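Local coordinates for probable Brix domain-containing ribosomal biogenesis protein (Methanothermobacter thermautotrophicus, PDB 1W94), which probably takes part in the biogenesis of the ribosome as an rRNA-binding protein of the Imp4/Brix family, at residues S18-R23 / A143-L148. Sequence-based numbering, arbitrary orientation.
Sequences SQRLSR and AGFKLL
Phe145 reaches from the strand to helix 12-25 and meets two successive helical residues, Arg20 and Leu21. Just before it the chain turns a corner at Gly144, whose backbone has a positive phi (78°), a conformation that glycine adopts readily. Strand 145-154 then runs on between strands 131-136 and 70-80, with the backbone of Phe145 bonded to Leu135. With CG anti to the backbone N (chi1 -169°), the Phe145 ring is carried out from the strand, and its outer atoms CE1, CZ and CE2 come up against the helix. On one flank CE1 sits 4.0 Å from CB of Arg20, and CD of the same arginine packs 4.2 Å from CD1 of Phe145. On the other flank CE2 of Phe145 is 4.1 Å from CD1 of Leu21, while CZ of Phe145 lies at the same distance from CB of Leu21. Both neighbours approach the ring obliquely, and the side chains of Leu21 and Phe145 cross at about a right angle. A flat, wholly apolar ring suits this buried position, and leucine offers it CB and a methyl. Arginine suits its place because its methylenes line the ring while its guanidinium, turned 81° from the ring plane, donates hydrogen bonds from NH2 and NH1 to the carbonyl oxygens of Glu81 and Met82. An alanine in place of Phe145 would probably leave a gap, depriving the arginine methylenes and Leu21 of their shared aromatic partner. Further along, Leu147 points its CB toward the helix without close contact. Buried apolar packing thus joins the first helix to the last strand within the Brix domain, with arginine's polar end satisfied by backbone carbonyls.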
loop_
_atom_site.group_PDB
_atom_site.type_symbol
_atom_site.label_atom_id
_atom_site.label_comp_id
_atom_site.label_asym_id
_atom_site.label_seq_id
_atom_site.Cartn_x
_atom_site.Cartn_y
_atom_site.Cartn_z
ATOM N N SER A 18 7.786 -1.484 -3.995
ATOM C CA SER A 18 7.012 -2.546 -3.342
ATOM C C SER A 18 7.744 -3.090 -2.126
ATOM O O SER A 18 7.124 -3.341 -1.099
ATOM C CB SER A 18 6.678 -3.687 -4.317
ATOM O OG SER A 18 5.863 -3.196 -5.358
ATOM N N GLN A 19 9.069 -3.212 -2.242
ATOM C CA GLN A 19 9.883 -3.589 -1.100
ATOM C C GLN A 19 9.764 -2.546 0.028
ATOM O O GLN A 19 9.550 -2.912 1.186
ATOM C CB GLN A 19 11.332 -3.808 -1.515
ATOM C CG GLN A 19 11.535 -5.060 -2.401
ATOM C CD GLN A 19 12.967 -5.238 -2.895
ATOM O OE1 GLN A 19 13.513 -6.340 -2.835
ATOM N NE2 GLN A 19 13.586 -4.156 -3.371
ATOM N N ARG A 20 9.925 -1.265 -0.307
ATOM C CA ARG A 20 9.678 -0.167 0.642
ATOM C C ARG A 20 8.311 -0.261 1.330
ATOM O O ARG A 20 8.218 -0.148 2.542
ATOM C CB ARG A 20 9.692 1.160 -0.088
ATOM C CG ARG A 20 11.012 1.885 -0.113
ATOM C CD ARG A 20 10.903 3.147 0.759
ATOM N NE ARG A 20 12.244 3.512 1.170
ATOM C CZ ARG A 20 12.942 4.511 0.652
ATOM N NH1 ARG A 20 14.168 4.722 1.090
ATOM N NH2 ARG A 20 12.419 5.298 -0.280
ATOM N N LEU A 21 7.240 -0.392 0.538
ATOM C CA LEU A 21 5.886 -0.395 1.096
ATOM C C LEU A 21 5.692 -1.569 2.039
ATOM O O LEU A 21 5.069 -1.435 3.112
ATOM C CB LEU A 21 4.854 -0.436 -0.022
ATOM C CG LEU A 21 3.392 -0.565 0.373
ATOM C CD1 LEU A 21 2.835 0.713 1.080
ATOM C CD2 LEU A 21 2.552 -0.928 -0.889
ATOM N N SER A 22 6.232 -2.726 1.659
ATOM C CA SER A 22 6.021 -3.916 2.482
ATOM C C SER A 22 6.763 -3.800 3.829
ATOM O O SER A 22 6.238 -4.177 4.864
ATOM C CB SER A 22 6.420 -5.166 1.716
ATOM O OG SER A 22 7.841 -5.195 1.670
ATOM N N ARG A 23 7.937 -3.192 3.813
ATOM C CA ARG A 23 8.643 -2.854 5.026
ATOM C C ARG A 23 7.835 -1.894 5.876
ATOM O O ARG A 23 7.729 -2.102 7.067
ATOM C CB ARG A 23 10.009 -2.226 4.720
ATOM C CG ARG A 23 11.107 -3.218 4.543
ATOM C CD ARG A 23 12.001 -2.875 3.325
ATOM N NE ARG A 23 13.277 -2.245 3.671
ATOM C CZ ARG A 23 14.281 -2.877 4.287
ATOM N NH1 ARG A 23 14.154 -4.152 4.651
ATOM N NH2 ARG A 23 15.415 -2.229 4.567
ATOM N N ALA A 143 7.199 11.503 6.144
ATOM C CA ALA A 143 8.260 10.501 5.966
ATOM C C ALA A 143 8.941 10.559 4.595
ATOM O O ALA A 143 9.985 9.911 4.378
ATOM C CB ALA A 143 7.684 9.112 6.182
ATOM N N GLY A 144 8.352 11.311 3.668
ATOM C CA GLY A 144 8.795 11.285 2.283
ATOM C C GLY A 144 8.292 10.061 1.537
ATOM O O GLY A 144 9.049 9.447 0.773
ATOM N N PHE A 145 7.041 9.680 1.798
ATOM C CA PHE A 145 6.420 8.525 1.150
ATOM C C PHE A 145 4.908 8.713 1.046
ATOM O O PHE A 145 4.190 8.710 2.069
ATOM C CB PHE A 145 6.776 7.214 1.882
ATOM C CG PHE A 145 6.381 5.958 1.127
ATOM C CD1 PHE A 145 7.321 5.256 0.374
ATOM C CD2 PHE A 145 5.064 5.468 1.180
ATOM C CE1 PHE A 145 6.953 4.090 -0.296
ATOM C CE2 PHE A 145 4.699 4.325 0.495
ATOM C CZ PHE A 145 5.635 3.629 -0.249
ATOM N N LYS A 146 4.421 8.849 -0.186
ATOM C CA LYS A 146 3.011 9.105 -0.429
ATOM C C LYS A 146 2.450 8.170 -1.477
ATOM O O LYS A 146 3.148 7.742 -2.401
ATOM C CB LYS A 146 2.759 10.526 -0.936
ATOM C CG LYS A 146 3.170 11.623 -0.023
ATOM C CD LYS A 146 3.362 12.893 -0.837
ATOM C CE LYS A 146 3.548 14.104 0.032
ATOM N NZ LYS A 146 3.603 15.353 -0.779
ATOM N N LEU A 147 1.162 7.894 -1.326
ATOM C CA LEU A 147 0.372 7.253 -2.353
ATOM C C LEU A 147 -0.595 8.299 -2.902
ATOM O O LEU A 147 -1.413 8.843 -2.167
ATOM C CB LEU A 147 -0.365 6.036 -1.793
ATOM C CG LEU A 147 0.452 5.036 -0.961
ATOM C CD1 LEU A 147 -0.467 3.882 -0.537
ATOM C CD2 LEU A 147 1.629 4.455 -1.759
ATOM N N LEU A 148 -0.452 8.593 -4.201
ATOM C CA LEU A 148 -1.251 9.596 -4.863
ATOM C C LEU A 148 -2.390 8.858 -5.542
ATOM O O LEU A 148 -2.216 8.241 -6.585
ATOM C CB LEU A 148 -0.391 10.411 -5.852
ATOM C CG LEU A 148 0.951 10.948 -5.262
ATOM C CD1 LEU A 148 1.780 11.684 -6.279
ATOM C CD2 LEU A 148 0.693 11.891 -4.087
#